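Local coordinates for peptidase S9 prolyl oligopeptidase catalytic domain-containing protein (Pyrococcus horikoshii, PDB 4HXF), which is a self-compartmentalizing hexameric serine protease of the prolyl oligopeptidase family that probably acts as an acylaminoacyl peptidase, at residues I465-Y470 against E488-W494. Numbering follows the deposited sequence.
Sequences ISYGGY and ENGISYW. With Y3A (N-[(benzyloxy)carbonyl]glycyl-N-[(2S,3R)-4-chloro-3-hydroxy-1-phenylbutan-2-yl]glycinamide), chain B.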
loop_
_atom_site.group_PDB
_atom_site.type_symbol
_atom_site.label_atom_id
_atom_site.label_comp_id
_atom_site.label_asym_id
_atom_site.label_seq_id
_atom_site.Cartn_x
_atom_site.Cartn_y
_atom_site.Cartn_z
ATOM N N ILE A 465 2.091 -26.258 -35.735
ATOM C CA ILE A 465 2.980 -25.745 -34.713
ATOM C C ILE A 465 4.254 -26.587 -34.650
ATOM O O ILE A 465 4.223 -27.836 -34.797
ATOM C CB ILE A 465 2.304 -25.813 -33.322
ATOM C CG1 ILE A 465 0.947 -25.097 -33.312
ATOM C CG2 ILE A 465 3.183 -25.323 -32.176
ATOM C CD1 ILE A 465 0.025 -25.452 -32.125
ATOM N N SER A 466 5.407 -25.962 -34.404
ATOM C CA SER A 466 6.704 -26.650 -34.223
ATOM C C SER A 466 7.113 -27.309 -35.513
ATOM O O SER A 466 7.236 -26.612 -36.521
ATOM C CB SER A 466 6.603 -27.606 -33.010
ATOM O OG SER A 466 7.942 -27.956 -32.714
ATOM N N TYR A 467 7.283 -28.639 -35.544
ATOM C CA TYR A 467 7.595 -29.311 -36.812
ATOM C C TYR A 467 6.449 -29.039 -37.841
ATOM O O TYR A 467 6.687 -29.017 -39.070
ATOM C CB TYR A 467 7.893 -30.803 -36.585
ATOM C CG TYR A 467 8.431 -31.453 -37.846
ATOM C CD1 TYR A 467 9.751 -31.183 -38.260
ATOM C CD2 TYR A 467 7.639 -32.204 -38.687
ATOM C CE1 TYR A 467 10.266 -31.745 -39.417
ATOM C CE2 TYR A 467 8.119 -32.769 -39.835
ATOM C CZ TYR A 467 9.436 -32.539 -40.248
ATOM O OH TYR A 467 9.974 -33.048 -41.434
ATOM N N GLY A 468 5.204 -28.817 -37.321
ATOM C CA GLY A 468 4.077 -28.550 -38.162
ATOM C C GLY A 468 4.181 -27.135 -38.773
ATOM O O GLY A 468 3.649 -26.880 -39.852
ATOM N N GLY A 469 4.818 -26.259 -38.020
ATOM C CA GLY A 469 5.139 -24.879 -38.489
ATOM C C GLY A 469 6.231 -24.901 -39.543
ATOM O O GLY A 469 6.119 -24.296 -40.644
ATOM N N TYR A 470 7.316 -25.666 -39.313
ATOM C CA TYR A 470 8.295 -25.964 -40.355
ATOM C C TYR A 470 7.562 -26.397 -41.605
ATOM O O TYR A 470 7.870 -26.040 -42.739
ATOM C CB TYR A 470 9.227 -27.133 -39.851
ATOM C CG TYR A 470 10.023 -27.740 -40.993
ATOM C CD1 TYR A 470 11.056 -27.101 -41.548
ATOM C CD2 TYR A 470 9.710 -28.982 -41.485
ATOM C CE1 TYR A 470 11.768 -27.667 -42.573
ATOM C CE2 TYR A 470 10.395 -29.600 -42.479
ATOM C CZ TYR A 470 11.497 -28.916 -43.036
ATOM O OH TYR A 470 12.207 -29.499 -44.119
ATOM N N GLU A 488 3.334 -21.691 -36.790
ATOM C CA GLU A 488 3.505 -21.285 -35.367
ATOM C C GLU A 488 4.717 -21.963 -34.771
ATOM O O GLU A 488 4.956 -23.152 -34.928
ATOM C CB GLU A 488 2.302 -21.660 -34.541
ATOM C CG GLU A 488 0.985 -21.417 -35.193
ATOM C CD GLU A 488 -0.153 -21.503 -34.217
ATOM O OE1 GLU A 488 0.075 -21.050 -33.054
ATOM O OE2 GLU A 488 -1.228 -22.098 -34.595
ATOM N N ASN A 489 5.566 -21.151 -34.128
ATOM C CA ASN A 489 6.644 -21.654 -33.315
ATOM C C ASN A 489 7.444 -22.727 -34.090
ATOM O O ASN A 489 7.777 -23.792 -33.571
ATOM C CB ASN A 489 6.147 -22.179 -31.970
ATOM C CG ASN A 489 5.547 -21.101 -31.119
ATOM O OD1 ASN A 489 4.371 -20.671 -31.385
ATOM N ND2 ASN A 489 6.309 -20.628 -30.118
ATOM N N GLY A 490 7.733 -22.383 -35.354
ATOM C CA GLY A 490 8.243 -23.308 -36.366
ATOM C C GLY A 490 9.745 -23.341 -36.548
ATOM O O GLY A 490 10.456 -22.888 -35.739
ATOM N N ILE A 491 10.170 -23.934 -37.620
ATOM C CA ILE A 491 11.515 -23.833 -38.140
ATOM C C ILE A 491 11.502 -23.349 -39.564
ATOM O O ILE A 491 10.779 -23.852 -40.389
ATOM C CB ILE A 491 12.228 -25.229 -38.065
ATOM C CG1 ILE A 491 12.253 -25.792 -36.663
ATOM C CG2 ILE A 491 13.664 -25.100 -38.647
ATOM C CD1 ILE A 491 11.160 -26.893 -36.448
ATOM N N SER A 492 12.313 -22.326 -39.801
ATOM C CA SER A 492 12.692 -21.824 -41.114
ATOM C C SER A 492 14.160 -22.119 -41.498
ATOM O O SER A 492 14.407 -22.151 -42.708
ATOM C CB SER A 492 12.395 -20.330 -41.386
ATOM O OG SER A 492 13.133 -19.472 -40.553
ATOM N N TYR A 493 15.047 -22.255 -40.517
ATOM C CA TYR A 493 16.423 -22.534 -40.789
ATOM C C TYR A 493 17.048 -23.485 -39.839
ATOM O O TYR A 493 17.237 -23.165 -38.636
ATOM C CB TYR A 493 17.233 -21.202 -40.844
ATOM C CG TYR A 493 18.678 -21.251 -41.278
ATOM C CD1 TYR A 493 19.195 -22.372 -42.009
ATOM C CD2 TYR A 493 19.540 -20.208 -41.111
ATOM C CE1 TYR A 493 20.490 -22.428 -42.442
ATOM C CE2 TYR A 493 20.828 -20.251 -41.542
ATOM C CZ TYR A 493 21.346 -21.372 -42.201
ATOM O OH TYR A 493 22.594 -21.385 -42.677
ATOM N N TRP A 494 17.377 -24.706 -40.319
ATOM C CA TRP A 494 17.926 -25.684 -39.408
ATOM C C TRP A 494 19.237 -25.303 -38.745
ATOM O O TRP A 494 19.515 -25.774 -37.602
ATOM C CB TRP A 494 18.051 -27.065 -40.078
ATOM C CG TRP A 494 16.705 -27.617 -40.432
ATOM C CD1 TRP A 494 16.172 -27.803 -41.691
ATOM C CD2 TRP A 494 15.738 -28.130 -39.492
ATOM N NE1 TRP A 494 14.911 -28.384 -41.570
ATOM C CE2 TRP A 494 14.597 -28.530 -40.265
ATOM C CE3 TRP A 494 15.688 -28.212 -38.127
ATOM C CZ2 TRP A 494 13.468 -29.115 -39.697
ATOM C CZ3 TRP A 494 14.559 -28.798 -37.557
ATOM C CH2 TRP A 494 13.466 -29.201 -38.336
HETATM N N3 Y3A B . 10.202 -33.083 -28.855
HETATM C CA3 Y3A B . 10.665 -32.689 -30.199
HETATM C C3 Y3A B . 10.375 -31.187 -30.297
HETATM O O3 Y3A B . 10.204 -30.403 -29.385
HETATM C C4 Y3A B . 8.132 -29.197 -31.901
HETATM O O4 Y3A B . 7.623 -30.103 -32.811
HETATM C CA4 Y3A B . 9.645 -29.314 -31.923
HETATM N N4 Y3A B . 9.942 -30.757 -31.723
HETATM C CB4 Y3A B . 10.325 -29.077 -33.304
HETATM C CG4 Y3A B . 11.811 -29.222 -33.276
HETATM C CD1 Y3A B . 12.685 -28.402 -32.547
HETATM C CD2 Y3A B . 12.403 -30.187 -34.080
HETATM C CE1 Y3A B . 14.060 -28.549 -32.567
HETATM C CE2 Y3A B . 13.780 -30.355 -34.107
HETATM C CZ4 Y3A B . 14.587 -29.571 -33.344
HETATM C C15 Y3A B . 7.483 -28.982 -30.483
#
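Ser466 sits at the sharp turn between a strand and a helix, and its backbone N donates a hydrogen bond to Glu488 O (2.9 Å), extending the parallel pairing of Ile465 with Glu488 just as both strands end. The turn matches a nucleophile elbow: Ser466 has positive phi (66°), and its OG is covalently bound to C4 of the chloromethyl ketone inhibitor Y3A. Tyr467 N, at the start of the helix, donates a hydrogen bond to Y3A O4 (3.1 Å), as expected of an oxyanion hole.

Packing is tightest where Gly469 faces Gly490, their CA atoms 4.1 Å apart; a side chain on Gly469 would run into Glu488 O, which explains the glycine. Beyond them, Tyr470 lays one ring face against Trp494, whose CZ2 stands 3.6 Å above the ring centre, with the planes inclined at 55°. The chi1 of 165° sets CG opposite the backbone N and carries the tyrosine ring to this indole, which it crosses at about a right angle, while its OH is hydrogen-bonded to Leu525 O. The branched apolar side chain of Ile491 is wedged between Tyr470 and the inhibitor, its CD1 3.9 Å from Tyr470 CB and also 3.9 Å from Y3A CB4, so it and Trp494 line the pocket for the inhibitor's phenyl group. Were Tyr470 replaced by an alanine, Trp494 would probably lose the ring face under its CZ2, and Leu525 O its hydroxyl partner.

The looser end is at Ile465, partly exposed, where CG1 merely rests on the Glu488 side chain (3.9 Å to CD), whose carboxylate pairs with Arg592 of helix 586-605. Strands 460-465 and 484-488 are neighbours in the central sheet of the alpha/beta-hydrolase fold; helix 467-478 leaves from the first, while the loop after the second runs past helix 552-563 into helix 494-500.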